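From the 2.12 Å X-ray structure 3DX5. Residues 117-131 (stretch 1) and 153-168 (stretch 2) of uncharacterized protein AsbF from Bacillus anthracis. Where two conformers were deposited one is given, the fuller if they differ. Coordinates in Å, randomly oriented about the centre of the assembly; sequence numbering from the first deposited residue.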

# COMPACT_ATOMS: atom_id res chain seq x y z
N GLU A 117 -27.21 6.80 -13.71
CA GLU A 117 -26.17 6.38 -12.76
C GLU A 117 -25.88 7.51 -11.80
O GLU A 117 -25.71 7.29 -10.61
CB GLU A 117 -24.89 6.01 -13.48
CG GLU A 117 -24.96 4.64 -14.12
CD GLU A 117 -23.69 4.28 -14.88
OE1 GLU A 117 -23.02 3.34 -14.40
OE2 GLU A 117 -23.35 4.99 -15.88
N ARG A 118 -25.84 8.73 -12.32
CA ARG A 118 -25.48 9.86 -11.47
C ARG A 118 -26.56 10.08 -10.42
O ARG A 118 -26.23 10.31 -9.26
CB ARG A 118 -25.24 11.13 -12.28
CG ARG A 118 -24.86 12.33 -11.39
CD ARG A 118 -24.33 13.50 -12.18
NE ARG A 118 -24.01 14.62 -11.29
CZ ARG A 118 -22.88 15.32 -11.33
NH1 ARG A 118 -21.96 15.03 -12.26
NH2 ARG A 118 -22.69 16.35 -10.48
N GLN A 119 -27.83 9.89 -10.81
CA GLN A 119 -28.98 9.92 -9.88
C GLN A 119 -28.85 8.87 -8.76
O GLN A 119 -28.97 9.22 -7.58
CB GLN A 119 -30.34 9.75 -10.60
CG GLN A 119 -30.75 10.88 -11.54
CD GLN A 119 -31.90 10.49 -12.49
OE1 GLN A 119 -31.99 10.99 -13.61
NE2 GLN A 119 -32.77 9.57 -12.05
N GLU A 120 -28.63 7.60 -9.10
CA GLU A 120 -28.45 6.58 -8.06
C GLU A 120 -27.29 6.92 -7.07
O GLU A 120 -27.40 6.66 -5.87
CB GLU A 120 -28.32 5.18 -8.68
CG GLU A 120 -28.22 4.05 -7.67
CD GLU A 120 -29.34 4.05 -6.65
OE1 GLU A 120 -30.40 4.67 -6.89
OE2 GLU A 120 -29.15 3.40 -5.61
N TYR A 121 -26.20 7.50 -7.56
CA TYR A 121 -25.08 7.83 -6.68
C TYR A 121 -25.44 9.03 -5.78
O TYR A 121 -25.07 9.04 -4.61
CB TYR A 121 -23.80 8.12 -7.47
CG TYR A 121 -23.07 6.91 -8.08
CD1 TYR A 121 -23.74 5.95 -8.87
CD2 TYR A 121 -21.70 6.77 -7.91
CE1 TYR A 121 -23.04 4.87 -9.44
CE2 TYR A 121 -21.00 5.71 -8.48
CZ TYR A 121 -21.68 4.78 -9.24
OH TYR A 121 -20.95 3.77 -9.78
N VAL A 122 -26.15 10.03 -6.33
CA VAL A 122 -26.62 11.15 -5.49
C VAL A 122 -27.47 10.63 -4.31
O VAL A 122 -27.26 11.03 -3.15
CB VAL A 122 -27.45 12.17 -6.35
CG1 VAL A 122 -28.32 13.12 -5.47
CG2 VAL A 122 -26.53 12.98 -7.24
N ASN A 123 -28.42 9.74 -4.61
CA ASN A 123 -29.24 9.14 -3.56
C ASN A 123 -28.42 8.40 -2.48
O ASN A 123 -28.75 8.49 -1.30
CB ASN A 123 -30.32 8.23 -4.15
CG ASN A 123 -31.33 9.01 -5.01
OD1 ASN A 123 -31.45 10.26 -4.92
ND2 ASN A 123 -32.06 8.28 -5.87
N ARG A 124 -27.39 7.69 -2.90
CA ARG A 124 -26.52 6.96 -1.95
C ARG A 124 -25.64 7.86 -1.10
O ARG A 124 -25.51 7.62 0.11
CB ARG A 124 -25.69 5.91 -2.67
CG ARG A 124 -26.57 4.72 -3.02
CD ARG A 124 -25.88 3.76 -3.92
NE ARG A 124 -26.69 2.54 -4.04
CZ ARG A 124 -26.19 1.33 -4.26
NH1 ARG A 124 -24.88 1.16 -4.43
NH2 ARG A 124 -27.01 0.29 -4.32
N ILE A 125 -25.06 8.89 -1.71
CA ILE A 125 -24.31 9.89 -0.93
C ILE A 125 -25.24 10.52 0.12
O ILE A 125 -24.84 10.75 1.27
CB ILE A 125 -23.69 10.96 -1.83
CG1 ILE A 125 -22.63 10.34 -2.74
CG2 ILE A 125 -23.03 12.11 -1.01
CD1 ILE A 125 -22.34 11.23 -3.97
N ARG A 126 -26.49 10.79 -0.27
CA ARG A 126 -27.46 11.40 0.64
C ARG A 126 -27.69 10.49 1.85
O ARG A 126 -27.70 10.96 3.01
CB ARG A 126 -28.81 11.72 -0.03
CG ARG A 126 -29.72 12.58 0.87
CD ARG A 126 -31.10 12.86 0.22
NE ARG A 126 -30.91 13.72 -0.95
CZ ARG A 126 -31.12 13.35 -2.20
NH1 ARG A 126 -31.57 12.13 -2.50
NH2 ARG A 126 -30.88 14.22 -3.17
N MSE A 127 -27.86 9.20 1.57
CA MSE A 127 -28.05 8.17 2.62
C MSE A 127 -26.88 8.10 3.57
O MSE A 127 -27.07 8.00 4.77
CB MSE A 127 -28.29 6.79 2.01
CG MSE A 127 -29.63 6.70 1.30
SE MSE A 127 -29.89 4.99 0.37
CE MSE A 127 -29.82 3.88 1.98
N ILE A 128 -25.66 8.14 3.03
CA ILE A 128 -24.46 8.13 3.86
C ILE A 128 -24.37 9.39 4.72
O ILE A 128 -24.00 9.31 5.88
CB ILE A 128 -23.22 7.89 3.01
CG1 ILE A 128 -23.14 6.38 2.70
CG2 ILE A 128 -21.95 8.37 3.71
CD1 ILE A 128 -22.32 6.10 1.48
N CYS A 129 -24.72 10.54 4.15
CA CYS A 129 -24.80 11.78 4.91
C CYS A 129 -25.79 11.68 6.07
O CYS A 129 -25.49 12.14 7.19
CB CYS A 129 -25.20 12.95 4.00
SG CYS A 129 -23.83 13.44 2.95
N GLU A 130 -26.95 11.08 5.83
CA GLU A 130 -27.95 10.95 6.89
C GLU A 130 -27.51 10.00 8.01
O GLU A 130 -27.83 10.22 9.18
CB GLU A 130 -29.33 10.58 6.32
CG GLU A 130 -30.21 11.79 6.08
CD GLU A 130 -30.69 12.44 7.38
OE1 GLU A 130 -30.23 13.56 7.72
OE2 GLU A 130 -31.52 11.81 8.06
N LEU A 131 -26.77 8.95 7.65
CA LEU A 131 -26.16 8.07 8.66
C LEU A 131 -25.16 8.86 9.55
O LEU A 131 -25.28 8.87 10.79
CB LEU A 131 -25.46 6.89 7.98
CG LEU A 131 -24.97 5.74 8.85
CD1 LEU A 131 -24.86 4.46 8.05
CD2 LEU A 131 -23.59 6.07 9.45
N PRO A 153 -17.49 22.69 -12.04
CA PRO A 153 -18.97 22.70 -12.21
C PRO A 153 -19.67 21.37 -11.79
O PRO A 153 -20.77 21.41 -11.20
CB PRO A 153 -19.17 23.00 -13.71
CG PRO A 153 -17.79 23.49 -14.22
CD PRO A 153 -16.77 22.90 -13.31
N SER A 154 -19.05 20.22 -12.02
CA SER A 154 -19.69 18.97 -11.62
C SER A 154 -19.76 18.86 -10.09
O SER A 154 -20.76 18.39 -9.53
CB SER A 154 -18.98 17.75 -12.21
OG SER A 154 -19.62 16.56 -11.75
N THR A 155 -18.71 19.32 -9.43
CA THR A 155 -18.69 19.30 -7.96
C THR A 155 -19.79 20.20 -7.41
O THR A 155 -20.54 19.80 -6.53
CB THR A 155 -17.32 19.75 -7.43
OG1 THR A 155 -16.34 18.83 -7.93
CG2 THR A 155 -17.27 19.78 -5.87
N LEU A 156 -19.88 21.42 -7.92
CA LEU A 156 -20.93 22.33 -7.48
C LEU A 156 -22.32 21.74 -7.73
O LEU A 156 -23.20 21.80 -6.88
CB LEU A 156 -20.80 23.68 -8.18
CG LEU A 156 -19.59 24.50 -7.72
CD1 LEU A 156 -19.33 25.65 -8.68
CD2 LEU A 156 -19.82 24.98 -6.29
N GLU A 157 -22.50 21.17 -8.92
CA GLU A 157 -23.74 20.52 -9.26
C GLU A 157 -24.08 19.37 -8.28
O GLU A 157 -25.19 19.28 -7.79
CB GLU A 157 -23.60 19.99 -10.68
CG GLU A 157 -24.80 19.34 -11.18
CD GLU A 157 -25.66 20.34 -11.91
OE1 GLU A 157 -25.68 20.28 -13.18
OE2 GLU A 157 -26.28 21.20 -11.23
N LEU A 158 -23.11 18.49 -8.01
CA LEU A 158 -23.29 17.37 -7.07
C LEU A 158 -23.78 17.85 -5.69
O LEU A 158 -24.67 17.25 -5.10
CB LEU A 158 -21.97 16.61 -6.90
CG LEU A 158 -22.13 15.23 -6.25
CD1 LEU A 158 -23.04 14.30 -7.09
CD2 LEU A 158 -20.76 14.61 -6.10
N LEU A 159 -23.16 18.92 -5.19
CA LEU A 159 -23.49 19.47 -3.87
C LEU A 159 -24.94 19.96 -3.85
O LEU A 159 -25.68 19.75 -2.86
CB LEU A 159 -22.54 20.61 -3.51
CG LEU A 159 -21.10 20.18 -3.22
CD1 LEU A 159 -20.18 21.42 -3.27
CD2 LEU A 159 -20.96 19.43 -1.84
N GLY A 160 -25.35 20.58 -4.95
CA GLY A 160 -26.74 21.02 -5.09
C GLY A 160 -27.68 19.84 -5.29
O GLY A 160 -28.81 19.89 -4.83
N GLU A 161 -27.23 18.76 -5.93
CA GLU A 161 -28.13 17.61 -6.15
C GLU A 161 -28.38 16.81 -4.86
O GLU A 161 -29.50 16.34 -4.60
CB GLU A 161 -27.57 16.70 -7.26
CG GLU A 161 -27.55 17.32 -8.68
CD GLU A 161 -26.60 16.60 -9.68
OE1 GLU A 161 -25.53 16.07 -9.31
OE2 GLU A 161 -26.93 16.56 -10.88
N VAL A 162 -27.33 16.62 -4.06
CA VAL A 162 -27.48 15.89 -2.79
C VAL A 162 -28.27 16.76 -1.79
O VAL A 162 -29.21 16.27 -1.12
CB VAL A 162 -26.12 15.47 -2.19
CG1 VAL A 162 -26.30 14.90 -0.77
CG2 VAL A 162 -25.39 14.43 -3.09
N ASP A 163 -27.87 18.03 -1.68
CA ASP A 163 -28.57 19.02 -0.89
C ASP A 163 -28.76 18.52 0.55
O ASP A 163 -29.87 18.45 1.06
CB ASP A 163 -29.92 19.35 -1.57
CG ASP A 163 -30.57 20.59 -1.00
OD1 ASP A 163 -29.88 21.37 -0.30
OD2 ASP A 163 -31.77 20.79 -1.25
N HIS A 164 -27.66 18.14 1.20
CA HIS A 164 -27.72 17.69 2.59
C HIS A 164 -26.70 18.51 3.40
O HIS A 164 -25.61 18.71 2.91
CB HIS A 164 -27.38 16.19 2.70
CG HIS A 164 -27.68 15.61 4.05
ND1 HIS A 164 -26.87 15.82 5.14
CD2 HIS A 164 -28.72 14.85 4.48
CE1 HIS A 164 -27.38 15.20 6.19
NE2 HIS A 164 -28.51 14.60 5.82
N PRO A 165 -27.06 18.96 4.64
CA PRO A 165 -26.17 19.79 5.45
C PRO A 165 -24.87 19.12 5.91
O PRO A 165 -23.94 19.82 6.30
CB PRO A 165 -27.04 20.20 6.65
CG PRO A 165 -28.17 19.24 6.67
CD PRO A 165 -28.42 18.90 5.22
N ASN A 166 -24.77 17.79 5.84
CA ASN A 166 -23.52 17.16 6.31
C ASN A 166 -22.55 16.78 5.19
O ASN A 166 -21.52 16.15 5.45
CB ASN A 166 -23.79 15.95 7.21
CG ASN A 166 -24.49 16.34 8.48
OD1 ASN A 166 -25.65 16.75 8.44
ND2 ASN A 166 -23.79 16.25 9.60
N LEU A 167 -22.90 17.12 3.95
CA LEU A 167 -21.99 16.84 2.82
C LEU A 167 -21.06 18.04 2.68
O LEU A 167 -21.52 19.20 2.52
CB LEU A 167 -22.76 16.67 1.52
CG LEU A 167 -21.84 16.30 0.36
CD1 LEU A 167 -21.21 14.92 0.69
CD2 LEU A 167 -22.68 16.25 -0.91
N LYS A 168 -19.77 17.78 2.74
CA LYS A 168 -18.79 18.86 2.70
C LYS A 168 -17.72 18.47 1.69
O LYS A 168 -17.87 17.44 1.04
CB LYS A 168 -18.20 19.07 4.09
CG LYS A 168 -19.27 19.46 5.14
CD LYS A 168 -19.82 20.89 4.87
CE LYS A 168 -20.88 21.24 5.91
NZ LYS A 168 -21.34 22.62 5.71
O HOH W 1 -31.11 15.96 1.25

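Val122, Ile125 and Cys129 form the apolar centre of the contact, one face of helix 117-131 turned toward the second stretch. Val122 CG2 lies 3.7 Å from Leu158 CD1, while Ile125 CG2 meets both Val162 CG2 (3.9 Å) and Leu167 CD1 (3.8 Å), so the packing continues past the end of helix 153-162. The two helix axes approach to 9.6 Å and cross at −63°, and the backbones come close at Val122 and Val162, whose CA atoms are 5.5 Å apart. Asp163, with positive phi, ends the helical run, and the type I turn from His164 to Leu167 lies beside the first helix, with the CA atoms of Asn166 and Cys129 5.7 Å apart.

There Cys129 CB sits over one face of the His164 ring, 3.7 Å from its centroid, a CH-pi contact. The ring is also hydrogen-bonded through both nitrogens: His164 NE2 donates to Glu130 OE1 (2.8 Å), and His164 ND1 accepts from Asn166 N (3.0 Å).

Arg126 reaches across to the helix end, where carbonyls lack the usual helical partners; Arg126 NE donates to Val162 O (3.1 Å). At the other end, Arg118 extends among Ser154, Glu157, Leu158 and Glu161. Arg118 NE forms a salt bridge with Glu161 OE1 (2.9 Å), and Arg118 NH1 and NH2 donate to Ser154 OG (2.8 Å) and Ser154 O (3.0 Å), respectively.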